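Side-chain contact in nucleoprotein (Human coronavirus NL63, PDB 5N4K), which probably binds RNA through this N-terminal domain and, as the full-length nucleocapsid protein, packages the viral genome into a helical ribonucleocapsid: residues S39-A42 against P43-I47. Residues are numbered along the deposited sequence; the frame is centred on the assembly and turned at random.
Sequences SDKA and PYRVI. With SO4 (sulfate ion), chain H.
The carbonyl oxygen of Ala42 accepts two backbone hydrogen bonds from the turn that follows it, from Arg45 N at 2.9 Å and from Val46 N at 3.2 Å, as befits the N-cap residue of the one-turn helix 43-46 in the probably RNA-binding N-terminal domain of the nucleocapsid protein. The two donors reach the oxygen differently: Val46 N lies nearly in line with the C=O bond (163°), whereas Arg45 N sits above the carbonyl plane. Pro43, in the first turn, where a backbone N-H is not needed for helical bonding, starts the helix and packs on Val68 of strand 63-73.

The case illustrates how the residues leading into a short helix pack back against its first turn. The CB of Ala42 lies over one face of the Tyr44 ring in a CH-pi contact, 3.7 Å from the centroid and 20° off the ring normal. With chi1 of 65° setting its CG between the backbone N and the carbonyl carbon, Tyr44 turns its ring back over that methyl. Lys41 and Arg45 each have a second conformer; in the one described, Lys41 runs extended beyond CG and crosses the Arg45 side chain at about a right angle, its CG and CD over one face of the guanidinium. Deeper in, CG1 of Val46 meets Lys41 CD at 3.5 Å, while Val46 also packs on Leu145 of strand 145-147, joining the helix to the sheet edge. The ammonium of Lys41 forms a salt bridge with Glu144, which may offset the proximity of Lys41 NZ to Arg45 NH1, 4.1 Å away in this conformer. On the tyrosine side, a sulfate, probably from the crystallisation liquor, lies between two subunits, bound also by Arg23 NH2 of the second subunit; its O3, near the plane of the Tyr44 ring, accepts a 2.9 Å hydrogen bond from Tyr44 OH.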
ATOM      1  N   SER A  39       1.535  -9.645 -19.499  1.00 21.94           N
ATOM      2  CA  SER A  39       1.600  -8.641 -20.629  1.00 27.41           C
ATOM      3  C   SER A  39       1.992  -7.154 -20.253  1.00 27.42           C
ATOM      4  O   SER A  39       2.551  -6.921 -19.179  1.00 29.82           O
ATOM      5  CB  SER A  39       0.337  -8.753 -21.492  1.00 30.21           C
ATOM      6  OG  SER A  39       0.511  -8.273 -22.801  1.00 35.22           O
ATOM      7  N   ASP A  40       1.745  -6.179 -21.152  1.00 29.56           N
ATOM      8  CA  ASP A  40       2.243  -4.799 -20.965  1.00 37.50           C
ATOM      9  C   ASP A  40       1.291  -3.804 -20.234  1.00 41.50           C
ATOM     10  O   ASP A  40       1.715  -2.971 -19.376  1.00 45.21           O
ATOM     11  CB  ASP A  40       2.763  -4.179 -22.308  1.00 40.37           C
ATOM     12  CG  ASP A  40       1.911  -4.520 -23.569  1.00 40.68           C
ATOM     13  OD1 ASP A  40       0.764  -5.012 -23.507  1.00 41.60           O
ATOM     14  OD2 ASP A  40       2.440  -4.301 -24.683  1.00 50.95           O
ATOM     15  N   LYS A  41       0.012  -3.999 -20.495  1.00 32.84           N
ATOM     16  CA  LYS A  41      -1.045  -3.036 -20.142  0.50 29.04           C
ATOM     17  C   LYS A  41      -1.167  -2.781 -18.635  1.00 29.32           C
ATOM     18  O   LYS A  41      -0.963  -3.685 -17.801  1.00 30.68           O
ATOM     19  CB  LYS A  41      -2.406  -3.512 -20.662  0.50 30.51           C
ATOM     20  CG  LYS A  41      -2.542  -3.770 -22.184  0.50 31.83           C
ATOM     21  CD  LYS A  41      -3.817  -4.587 -22.439  0.50 32.61           C
ATOM     22  CE  LYS A  41      -4.029  -5.042 -23.880  0.50 32.57           C
ATOM     23  NZ  LYS A  41      -5.276  -5.869 -24.015  0.50 31.57           N
ATOM     24  N   ALA A  42      -1.591  -1.587 -18.327  1.00 25.97           N
ATOM     25  CA  ALA A  42      -1.885  -1.186 -16.942  1.00 26.57           C
ATOM     26  C   ALA A  42      -2.991  -2.048 -16.344  1.00 21.21           C
ATOM     27  O   ALA A  42      -4.006  -2.328 -16.936  1.00 21.42           O
ATOM     28  CB  ALA A  42      -2.324   0.226 -16.863  1.00 27.50           C
ATOM     29  N   PRO A  43      -2.828  -2.356 -15.049  1.00 19.02           N
ATOM     30  CA  PRO A  43      -3.906  -3.025 -14.334  1.00 16.72           C
ATOM     31  C   PRO A  43      -5.255  -2.347 -14.470  1.00 16.87           C
ATOM     32  O   PRO A  43      -6.321  -3.015 -14.609  1.00 17.21           O
ATOM     33  CB  PRO A  43      -3.367  -3.113 -12.895  1.00 17.91           C
ATOM     34  CG  PRO A  43      -1.854  -3.160 -13.070  1.00 17.98           C
ATOM     35  CD  PRO A  43      -1.646  -2.159 -14.161  1.00 21.38           C
ATOM     36  N   TYR A  44      -5.284  -0.997 -14.367  1.00 16.90           N
ATOM     37  CA  TYR A  44      -6.552  -0.334 -14.546  1.00 17.39           C
ATOM     38  C   TYR A  44      -7.290  -0.554 -15.885  1.00 18.51           C
ATOM     39  O   TYR A  44      -8.489  -0.396 -15.922  1.00 20.16           O
ATOM     40  CB  TYR A  44      -6.483   1.202 -14.189  1.00 20.65           C
ATOM     41  CG  TYR A  44      -5.596   2.017 -15.080  1.00 21.90           C
ATOM     42  CD1 TYR A  44      -6.070   2.360 -16.397  1.00 28.50           C
ATOM     43  CD2 TYR A  44      -4.338   2.427 -14.735  1.00 28.56           C
ATOM     44  CE1 TYR A  44      -5.288   3.133 -17.249  1.00 29.79           C
ATOM     45  CE2 TYR A  44      -3.551   3.182 -15.609  1.00 27.77           C
ATOM     46  CZ  TYR A  44      -4.047   3.519 -16.857  1.00 29.96           C
ATOM     47  OH  TYR A  44      -3.235   4.259 -17.710  1.00 33.77           O
ATOM     48  N   ARG A  45      -6.495  -0.912 -16.869  1.00 19.73           N
ATOM     49  CA  ARG A  45      -6.996  -1.195 -18.212  0.50 23.24           C
ATOM     50  C   ARG A  45      -7.529  -2.601 -18.351  1.00 21.58           C
ATOM     51  O   ARG A  45      -8.546  -2.852 -19.015  1.00 24.03           O
ATOM     52  CB  ARG A  45      -5.858  -0.944 -19.226  0.50 28.90           C
ATOM     53  CG  ARG A  45      -6.051   0.288 -20.113  0.50 35.11           C
ATOM     54  CD  ARG A  45      -6.234  -0.137 -21.588  0.50 39.41           C
ATOM     55  NE  ARG A  45      -4.979  -0.028 -22.343  0.50 44.06           N
ATOM     56  CZ  ARG A  45      -4.614  -0.784 -23.383  0.50 39.78           C
ATOM     57  NH1 ARG A  45      -5.376  -1.774 -23.831  0.50 39.66           N
ATOM     58  NH2 ARG A  45      -3.437  -0.562 -23.943  0.50 38.29           N
ATOM     59  N   VAL A  46      -6.902  -3.563 -17.693  1.00 17.22           N
ATOM     60  CA  VAL A  46      -7.229  -4.909 -17.891  1.00 18.27           C
ATOM     61  C   VAL A  46      -8.229  -5.519 -16.957  1.00 17.25           C
ATOM     62  O   VAL A  46      -8.849  -6.548 -17.224  1.00 19.16           O
ATOM     63  CB  VAL A  46      -6.020  -5.862 -18.079  1.00 22.32           C
ATOM     64  CG1 VAL A  46      -5.196  -5.428 -19.329  1.00 25.01           C
ATOM     65  CG2 VAL A  46      -5.208  -5.968 -16.856  1.00 22.07           C
ATOM     66  N   ILE A  47      -8.376  -4.945 -15.756  1.00 13.33           N
ATOM     67  CA  ILE A  47      -9.249  -5.517 -14.806  1.00 12.38           C
ATOM     68  C   ILE A  47     -10.672  -5.059 -15.082  1.00 13.87           C
ATOM     69  O   ILE A  47     -10.944  -3.828 -15.067  1.00 14.33           O
ATOM     70  CB  ILE A  47      -8.830  -5.055 -13.363  1.00 12.98           C
ATOM     71  CG1 ILE A  47      -7.481  -5.656 -12.997  1.00 13.34           C
ATOM     72  CG2 ILE A  47      -9.941  -5.326 -12.346  1.00 13.41           C
ATOM     73  CD1 ILE A  47      -6.834  -5.084 -11.740  1.00 14.41           C
TER
HETATM   74  S   SO4 H 406      -6.442   6.354 -19.334  0.70 50.43           S
HETATM   75  O1  SO4 H 406      -6.631   7.220 -20.517  0.70 53.19           O
HETATM   76  O2  SO4 H 406      -7.358   5.188 -19.458  0.70 50.65           O
HETATM   77  O3  SO4 H 406      -5.071   5.799 -19.300  0.70 48.62           O
HETATM   78  O4  SO4 H 406      -6.679   7.233 -18.158  0.70 49.02           O